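Local coordinates for protein ferritin (Ulva pertusa, PDB 3VNX) that probably oxidises iron(II) with its ferroxidase activity and stores the resulting iron inside a hollow shell of 24 subunits, at residues A[92-97]-A[102-107]; A[180-185]-A[193-198]. All coordinates share one frame; numbering follows the deposited sequence. Where two conformers were deposited one is given.

Interaction 1: A[92-97]-A[102-107]; sequences MLMDYQ and GRVELK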
ATOM      1  N   MET A  92      25.702  18.860  32.612  1.00 43.71           N
ATOM      2  CA  MET A  92      24.993  17.894  33.457  0.54 47.40           C
ATOM      3  C   MET A  92      25.302  18.172  34.933  1.00 49.87           C
ATOM      4  O   MET A  92      24.439  18.030  35.819  1.00 44.22           O
ATOM      5  CB  MET A  92      25.381  16.444  33.086  0.54 46.76           C
ATOM      6  CG  MET A  92      24.982  15.991  31.667  0.54 48.35           C
ATOM      7  SD  MET A  92      26.077  14.753  30.893  0.54 61.07           S
ATOM      8  CE  MET A  92      25.654  13.249  31.777  0.54 45.28           C
ATOM      9  N   LEU A  93      26.548  18.561  35.196  1.00 43.77           N
ATOM     10  CA  LEU A  93      26.943  18.868  36.567  1.00 49.70           C
ATOM     11  C   LEU A  93      26.203  20.114  37.023  1.00 42.36           C
ATOM     12  O   LEU A  93      25.690  20.158  38.132  1.00 44.81           O
ATOM     13  CB  LEU A  93      28.457  19.044  36.683  1.00 47.65           C
ATOM     14  CG  LEU A  93      29.217  17.724  36.548  1.00 46.48           C
ATOM     15  CD1 LEU A  93      30.677  17.973  36.215  1.00 48.60           C
ATOM     16  CD2 LEU A  93      29.065  16.908  37.833  1.00 39.55           C
ATOM     17  N   MET A  94      26.116  21.105  36.143  1.00 38.84           N
ATOM     18  CA  MET A  94      25.403  22.338  36.458  1.00 44.95           C
ATOM     19  C   MET A  94      23.941  22.032  36.717  1.00 40.10           C
ATOM     20  O   MET A  94      23.330  22.549  37.664  1.00 39.03           O
ATOM     21  CB  MET A  94      25.570  23.349  35.321  1.00 39.36           C
ATOM     22  CG  MET A  94      27.040  23.663  35.039  1.00 41.39           C
ATOM     23  SD  MET A  94      27.366  24.493  33.477  1.00 43.89           S
ATOM     24  CE  MET A  94      26.450  26.029  33.716  1.00 43.18           C
ATOM     25  N   ASP A  95      23.387  21.164  35.883  1.00 40.26           N
ATOM     26  CA  ASP A  95      22.011  20.734  36.049  1.00 33.97           C
ATOM     27  C   ASP A  95      21.781  20.095  37.428  1.00 40.25           C
ATOM     28  O   ASP A  95      20.816  20.412  38.127  1.00 37.88           O
ATOM     29  CB  ASP A  95      21.643  19.768  34.931  1.00 39.40           C
ATOM     30  CG  ASP A  95      20.285  19.125  35.139  1.00 48.70           C
ATOM     31  OD1 ASP A  95      19.266  19.855  35.151  1.00 53.29           O
ATOM     32  OD2 ASP A  95      20.235  17.886  35.292  1.00 45.48           O
ATOM     33  N   TYR A  96      22.671  19.202  37.834  1.00 38.22           N
ATOM     34  CA  TYR A  96      22.523  18.606  39.154  1.00 46.28           C
ATOM     35  C   TYR A  96      22.637  19.670  40.241  1.00 44.47           C
ATOM     36  O   TYR A  96      21.895  19.632  41.230  1.00 42.79           O
ATOM     37  CB  TYR A  96      23.532  17.471  39.402  1.00 41.38           C
ATOM     38  CG  TYR A  96      23.121  16.596  40.567  1.00 46.10           C
ATOM     39  CD1 TYR A  96      22.099  15.653  40.416  1.00 42.36           C
ATOM     40  CD2 TYR A  96      23.726  16.730  41.835  1.00 39.07           C
ATOM     41  CE1 TYR A  96      21.680  14.852  41.484  1.00 45.38           C
ATOM     42  CE2 TYR A  96      23.314  15.926  42.918  1.00 42.11           C
ATOM     43  CZ  TYR A  96      22.291  14.988  42.729  1.00 42.68           C
ATOM     44  OH  TYR A  96      21.868  14.182  43.760  1.00 47.98           O
ATOM     45  N   GLN A  97      23.563  20.614  40.050  1.00 38.98           N
ATOM     46  CA  GLN A  97      23.802  21.665  41.035  1.00 41.89           C
ATOM     47  C   GLN A  97      22.504  22.391  41.380  1.00 43.88           C
ATOM     48  O   GLN A  97      22.115  22.466  42.548  1.00 40.58           O
ATOM     49  CB  GLN A  97      24.848  22.663  40.539  1.00 37.18           C
ATOM     50  CG  GLN A  97      25.232  23.709  41.577  1.00 46.46           C
ATOM     51  CD  GLN A  97      26.211  23.175  42.631  1.00 52.27           C
ATOM     52  OE1 GLN A  97      25.826  22.415  43.533  1.00 47.59           O
ATOM     53  NE2 GLN A  97      27.487  23.574  42.516  1.00 44.78           N
ATOM     54  N   GLY A 102      21.844  23.868  45.026  1.00 43.15           N
ATOM     55  CA  GLY A 102      23.132  24.536  44.977  1.00 47.62           C
ATOM     56  C   GLY A 102      23.179  25.605  43.900  1.00 44.56           C
ATOM     57  O   GLY A 102      22.294  25.674  43.053  1.00 49.92           O
ATOM     58  N   ARG A 103      24.201  26.449  43.928  1.00 42.56           N
ATOM     59  CA  ARG A 103      24.344  27.466  42.889  1.00 53.84           C
ATOM     60  C   ARG A 103      25.614  27.295  42.057  1.00 51.57           C
ATOM     61  O   ARG A 103      26.703  27.071  42.588  1.00 47.73           O
ATOM     62  CB  ARG A 103      24.222  28.878  43.471  1.00 47.51           C
ATOM     63  CG  ARG A 103      22.983  28.998  44.331  1.00 56.96           C
ATOM     64  CD  ARG A 103      22.401  30.404  44.420  1.00 51.64           C
ATOM     65  NE  ARG A 103      21.116  30.357  45.129  1.00 61.05           N
ATOM     66  CZ  ARG A 103      20.758  31.183  46.112  1.00 64.31           C
ATOM     67  NH1 ARG A 103      21.587  32.145  46.498  1.00 48.54           N
ATOM     68  NH2 ARG A 103      19.569  31.053  46.705  1.00 53.90           N
ATOM     69  N   VAL A 104      25.452  27.378  40.741  1.00 49.77           N
ATOM     70  CA  VAL A 104      26.569  27.221  39.830  1.00 43.11           C
ATOM     71  C   VAL A 104      27.515  28.426  39.907  1.00 48.92           C
ATOM     72  O   VAL A 104      27.091  29.577  39.808  1.00 48.08           O
ATOM     73  CB  VAL A 104      26.067  27.041  38.373  1.00 42.91           C
ATOM     74  CG1 VAL A 104      27.207  27.285  37.348  1.00 38.75           C
ATOM     75  CG2 VAL A 104      25.413  25.665  38.193  1.00 43.37           C
ATOM     76  N   GLU A 105      28.798  28.164  40.099  1.00 44.68           N
ATOM     77  CA  GLU A 105      29.786  29.207  39.906  1.00 50.39           C
ATOM     78  C   GLU A 105      30.707  28.826  38.761  1.00 48.77           C
ATOM     79  O   GLU A 105      31.377  27.794  38.813  1.00 47.02           O
ATOM     80  CB  GLU A 105      30.621  29.428  41.159  1.00 50.32           C
ATOM     81  CG  GLU A 105      31.674  30.498  40.940  1.00 56.39           C
ATOM     82  CD  GLU A 105      32.679  30.585  42.061  1.00 66.00           C
ATOM     83  OE1 GLU A 105      33.176  31.706  42.312  1.00 69.21           O
ATOM     84  OE2 GLU A 105      32.975  29.540  42.681  1.00 65.57           O
ATOM     85  N   LEU A 106      30.741  29.655  37.728  1.00 41.65           N
ATOM     86  CA  LEU A 106      31.609  29.398  36.592  1.00 48.01           C
ATOM     87  C   LEU A 106      32.911  30.146  36.795  1.00 50.71           C
ATOM     88  O   LEU A 106      32.922  31.335  37.125  1.00 47.59           O
ATOM     89  CB  LEU A 106      30.943  29.823  35.275  1.00 50.36           C
ATOM     90  CG  LEU A 106      29.903  28.859  34.701  1.00 50.29           C
ATOM     91  CD1 LEU A 106      29.360  29.370  33.376  1.00 43.30           C
ATOM     92  CD2 LEU A 106      30.508  27.466  34.545  1.00 45.38           C
ATOM     93  N   LYS A 107      34.009  29.439  36.578  1.00 50.32           N
ATOM     94  CA  LYS A 107      35.329  29.957  36.883  1.00 51.95           C
ATOM     95  C   LYS A 107      36.087  30.326  35.609  1.00 50.44           C
ATOM     96  O   LYS A 107      35.615  30.074  34.504  1.00 53.90           O
ATOM     97  CB  LYS A 107      36.083  28.918  37.701  1.00 50.42           C
ATOM     98  CG  LYS A 107      35.375  28.566  39.001  1.00 49.12           C
ATOM     99  CD  LYS A 107      36.136  27.494  39.774  1.00 60.27           C
ATOM    100  CE  LYS A 107      35.789  27.522  41.261  1.00 65.78           C
ATOM    101  NZ  LYS A 107      36.438  26.395  41.998  1.00 68.68           N
TER
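Gly-102 meets Gln-97 at the end of helix 73-99. Its N donates a weak hydrogen bond to Gln-97 O, at 2.9 Å but bent to 117°. The glutamine side chain then lies alongside the departing backbone. Its CG is anti to its own N (chi1 -175°), which lays CG against Gly-102 C at 3.6 Å. At Arg-103 the same methylene touches the carbonyl carbon. Gln-97 NE2 is 3.6 Å from Arg-103 O and makes no hydrogen bond to it. The amide is instead held by helix 38-66 and the chain before it: OE1 bonds to Tyr-36 OH, and NE2 to Glu-41 O and Asn-45 OD1. An alanine at Gln-97 is likely to leave Tyr-36 OH without this partner and open a gap beside Gly-102 and Arg-103. Val-104 is the apolar centre. Its CG2 sits 3.7 Å from Met-94 CB and 3.9 Å from Gln-97 CB. Its CG1 faces Met-94 CE at 3.9 Å, because the methionine chain bends at chi3 (62°). Leu-106 adds a looser touch, CD2 to Met-94 CE at 4.4 Å. The segment begins the long connection from helix 73-99 to helix 123-151 of the four-helix bundle. Helix 38-66 flanks the contact through Ile-44 and Ile-48, and Ser-63 of a second subunit packs on Met-94 and Val-104.

Interaction 2: A[180-185]-A[193-198]; sequences VSQLRR and YLLDQE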
ATOM      1  N   VAL A 180      45.847   4.746  21.716  1.00 44.08           N
ATOM      2  CA  VAL A 180      47.278   4.892  21.948  1.00 47.24           C
ATOM      3  C   VAL A 180      47.998   3.618  21.522  1.00 47.41           C
ATOM      4  O   VAL A 180      48.989   3.661  20.784  1.00 42.54           O
ATOM      5  CB  VAL A 180      47.589   5.220  23.429  1.00 47.03           C
ATOM      6  CG1 VAL A 180      49.065   5.052  23.717  1.00 40.34           C
ATOM      7  CG2 VAL A 180      47.137   6.640  23.768  1.00 40.39           C
ATOM      8  N   SER A 181      47.477   2.483  21.977  1.00 45.81           N
ATOM      9  CA  SER A 181      48.032   1.195  21.604  1.00 42.20           C
ATOM     10  C   SER A 181      48.069   1.053  20.075  1.00 52.49           C
ATOM     11  O   SER A 181      49.059   0.568  19.509  1.00 46.24           O
ATOM     12  CB  SER A 181      47.215   0.073  22.241  1.00 39.22           C
ATOM     13  OG  SER A 181      47.538  -1.174  21.661  1.00 44.31           O
ATOM     14  N   GLN A 182      46.998   1.480  19.405  1.00 42.04           N
ATOM     15  CA  GLN A 182      46.935   1.358  17.953  1.00 43.38           C
ATOM     16  C   GLN A 182      47.974   2.236  17.238  1.00 45.53           C
ATOM     17  O   GLN A 182      48.660   1.785  16.306  1.00 41.65           O
ATOM     18  CB  GLN A 182      45.530   1.691  17.457  1.00 44.35           C
ATOM     19  CG  GLN A 182      44.521   0.607  17.754  1.00 52.58           C
ATOM     20  CD  GLN A 182      43.118   0.987  17.322  1.00 56.91           C
ATOM     21  OE1 GLN A 182      42.366   0.147  16.827  1.00 61.64           O
ATOM     22  NE2 GLN A 182      42.760   2.259  17.501  1.00 48.68           N
ATOM     23  N   LEU A 183      48.084   3.490  17.664  1.00 37.03           N
ATOM     24  CA  LEU A 183      49.020   4.410  17.027  1.00 40.01           C
ATOM     25  C   LEU A 183      50.458   3.904  17.194  1.00 46.14           C
ATOM     26  O   LEU A 183      51.258   3.932  16.252  1.00 41.50           O
ATOM     27  CB  LEU A 183      48.838   5.823  17.579  1.00 42.75           C
ATOM     28  CG  LEU A 183      47.620   6.532  16.976  1.00 48.40           C
ATOM     29  CD1 LEU A 183      47.350   7.888  17.626  1.00 44.26           C
ATOM     30  CD2 LEU A 183      47.830   6.683  15.478  1.00 37.58           C
ATOM     31  N   ARG A 184      50.757   3.412  18.393  1.00 38.49           N
ATOM     32  CA  ARG A 184      52.032   2.769  18.668  1.00 48.81           C
ATOM     33  C   ARG A 184      52.262   1.564  17.758  1.00 47.65           C
ATOM     34  O   ARG A 184      53.363   1.371  17.259  1.00 44.67           O
ATOM     35  CB  ARG A 184      52.120   2.348  20.140  1.00 42.13           C
ATOM     36  CG  ARG A 184      52.161   3.522  21.116  1.00 41.46           C
ATOM     37  CD  ARG A 184      52.387   3.064  22.551  1.00 47.39           C
ATOM     38  NE  ARG A 184      52.778   4.160  23.443  1.00 48.27           N
ATOM     39  CZ  ARG A 184      53.429   3.992  24.593  1.00 48.10           C
ATOM     40  NH1 ARG A 184      53.771   2.773  24.996  1.00 43.69           N
ATOM     41  NH2 ARG A 184      53.737   5.041  25.344  1.00 49.07           N
ATOM     42  N   ARG A 185      51.225   0.768  17.528  1.00 39.23           N
ATOM     43  CA  ARG A 185      51.364  -0.419  16.694  1.00 42.72           C
ATOM     44  C   ARG A 185      51.661  -0.084  15.225  1.00 43.91           C
ATOM     45  O   ARG A 185      52.556  -0.672  14.631  1.00 44.83           O
ATOM     46  CB  ARG A 185      50.115  -1.309  16.799  1.00 40.46           C
ATOM     47  CG  ARG A 185      50.149  -2.556  15.904  1.00 43.13           C
ATOM     48  CD  ARG A 185      48.913  -3.453  16.117  1.00 46.92           C
ATOM     49  NE  ARG A 185      48.689  -3.767  17.524  1.00 42.79           N
ATOM     50  CZ  ARG A 185      49.286  -4.769  18.160  1.00 44.17           C
ATOM     51  NH1 ARG A 185      50.125  -5.565  17.511  1.00 43.44           N
ATOM     52  NH2 ARG A 185      49.036  -4.986  19.440  1.00 42.52           N
ATOM     53  N   TYR A 193      47.331   7.819   8.867  1.00 38.16           N
ATOM     54  CA  TYR A 193      46.295   8.118   7.886  1.00 43.52           C
ATOM     55  C   TYR A 193      45.095   7.179   8.038  1.00 47.08           C
ATOM     56  O   TYR A 193      43.943   7.613   7.934  1.00 48.43           O
ATOM     57  CB  TYR A 193      46.869   8.059   6.469  1.00 45.94           C
ATOM     58  CG  TYR A 193      45.845   8.055   5.353  1.00 48.22           C
ATOM     59  CD1 TYR A 193      45.363   6.856   4.839  1.00 46.82           C
ATOM     60  CD2 TYR A 193      45.374   9.246   4.800  1.00 52.17           C
ATOM     61  CE1 TYR A 193      44.438   6.834   3.810  1.00 54.91           C
ATOM     62  CE2 TYR A 193      44.439   9.238   3.766  1.00 54.40           C
ATOM     63  CZ  TYR A 193      43.976   8.022   3.277  1.00 59.25           C
ATOM     64  OH  TYR A 193      43.058   7.972   2.252  1.00 53.96           O
ATOM     65  N   LEU A 194      45.373   5.900   8.286  1.00 42.41           N
ATOM     66  CA  LEU A 194      44.335   4.892   8.463  1.00 40.09           C
ATOM     67  C   LEU A 194      43.518   5.171   9.703  1.00 49.17           C
ATOM     68  O   LEU A 194      42.286   5.135   9.660  1.00 51.27           O
ATOM     69  CB  LEU A 194      44.939   3.492   8.553  1.00 41.71           C
ATOM     70  CG  LEU A 194      45.477   2.953   7.226  1.00 46.08           C
ATOM     71  CD1 LEU A 194      46.068   1.581   7.413  1.00 42.38           C
ATOM     72  CD2 LEU A 194      44.391   2.925   6.130  1.00 36.54           C
ATOM     73  N   LEU A 195      44.203   5.458  10.808  1.00 43.54           N
ATOM     74  CA  LEU A 195      43.528   5.750  12.064  0.60 45.03           C
ATOM     75  C   LEU A 195      42.742   7.056  11.985  1.00 46.20           C
ATOM     76  O   LEU A 195      41.673   7.180  12.571  1.00 45.48           O
ATOM     77  CB  LEU A 195      44.524   5.778  13.222  0.60 45.42           C
ATOM     78  CG  LEU A 195      44.237   4.675  14.242  0.60 49.06           C
ATOM     79  CD1 LEU A 195      45.512   4.215  14.928  0.60 49.92           C
ATOM     80  CD2 LEU A 195      43.199   5.137  15.249  0.60 42.44           C
ATOM     81  N   ASP A 196      43.278   8.027  11.253  1.00 46.80           N
ATOM     82  CA  ASP A 196      42.542   9.256  11.013  1.00 46.81           C
ATOM     83  C   ASP A 196      41.244   8.946  10.257  1.00 52.19           C
ATOM     84  O   ASP A 196      40.208   9.552  10.513  1.00 43.52           O
ATOM     85  CB  ASP A 196      43.369  10.269  10.227  1.00 42.85           C
ATOM     86  CG  ASP A 196      42.564  11.523   9.882  1.00 51.04           C
ATOM     87  OD1 ASP A 196      42.431  12.400  10.762  1.00 51.02           O
ATOM     88  OD2 ASP A 196      42.049  11.631   8.747  1.00 47.33           O
ATOM     89  N   GLN A 197      41.296   7.995   9.331  1.00 53.13           N
ATOM     90  CA  GLN A 197      40.081   7.596   8.616  1.00 59.49           C
ATOM     91  C   GLN A 197      39.066   6.966   9.558  1.00 54.57           C
ATOM     92  O   GLN A 197      37.881   7.248   9.474  1.00 60.56           O
ATOM     93  CB  GLN A 197      40.392   6.624   7.482  1.00 56.11           C
ATOM     94  CG  GLN A 197      41.372   7.167   6.479  1.00 58.99           C
ATOM     95  CD  GLN A 197      40.827   7.133   5.075  1.00 73.40           C
ATOM     96  OE1 GLN A 197      40.577   8.180   4.469  1.00 76.21           O
ATOM     97  NE2 GLN A 197      40.634   5.925   4.544  1.00 73.59           N
ATOM     98  N   GLU A 198      39.549   6.106  10.446  1.00 52.48           N
ATOM     99  CA  GLU A 198      38.704   5.438  11.424  1.00 61.09           C
ATOM    100  C   GLU A 198      38.059   6.474  12.369  1.00 62.33           C
ATOM    101  O   GLU A 198      36.842   6.484  12.577  1.00 65.63           O
ATOM    102  CB  GLU A 198      39.545   4.418  12.216  1.00 58.17           C
ATOM    103  CG  GLU A 198      38.749   3.275  12.863  1.00 74.02           C
ATOM    104  CD  GLU A 198      39.497   2.586  14.020  1.00 81.54           C
ATOM    105  OE1 GLU A 198      38.941   2.552  15.142  1.00 76.27           O
ATOM    106  OE2 GLU A 198      40.628   2.078  13.817  1.00 66.01           O
TER
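Leu-195 packs its CD1 against Leu-183 and Gln-182, and nearly all of the packing here runs through it. The methyl fits between the two. It approaches Leu-183 CD2 at 3.4 Å and Gln-182 CB at 3.6 Å. Leu-195 was modelled in two conformers, so the exact tightness of these approaches is doubtful. The leucine side chains meet at a slant. Leu-183 CG is anti to its carbonyl carbon (chi1 -78°), and this brings the branch end nearer to 193-198 than its CB direction alone would. The other methyl of Leu-195, CD2, lies 3.7 Å from Gln-182 NE2, a van der Waals contact with the amide nitrogen. The Glu-198 side is looser. Gln-182 OE1 and Glu-198 OE2 are 4.0 Å apart, and the amide and carboxylate planes stand 83° to each other. No bond joins them. Glu-198 OE2 bonds instead to Tyr-193 OH of a fourth subunit. The segments' axes are 10.6 Å apart at 151°, nearly antiparallel, so the helical run 155-201 turns back on itself between them. The short final helix, as in other ferritins, probably lines the fourfold channel; contacts of 193-198 with two neighbouring subunits are consistent with this. Helix 123-151 covers Leu-183 through Leu-125 and Met-128, while Phe-75, at the start of helix 73-99, bonds to Asp-196 through its N.

Overall arrangement
Interaction 1 and interaction 2 lie on opposite sides of the chain's centre. Their centres are 37 Å apart and their nearest atoms about 23 Å, so they do not touch. Helix 73-99 spans the distance: Asp-196 of 193-198 bonds near its start, and its other end carries 92-97. The contacts adjoin different neighbours in the 24-subunit shell: interaction 1 a second and a third subunit, interaction 2 a fourth, a fifth and a sixth. The side chain of Met-94 is about 13 Å from a bound calcium ion, too far to coordinate it. Interaction 1 joins a helix to the connection after it, and interaction 2 joins two parts of helix 155-201.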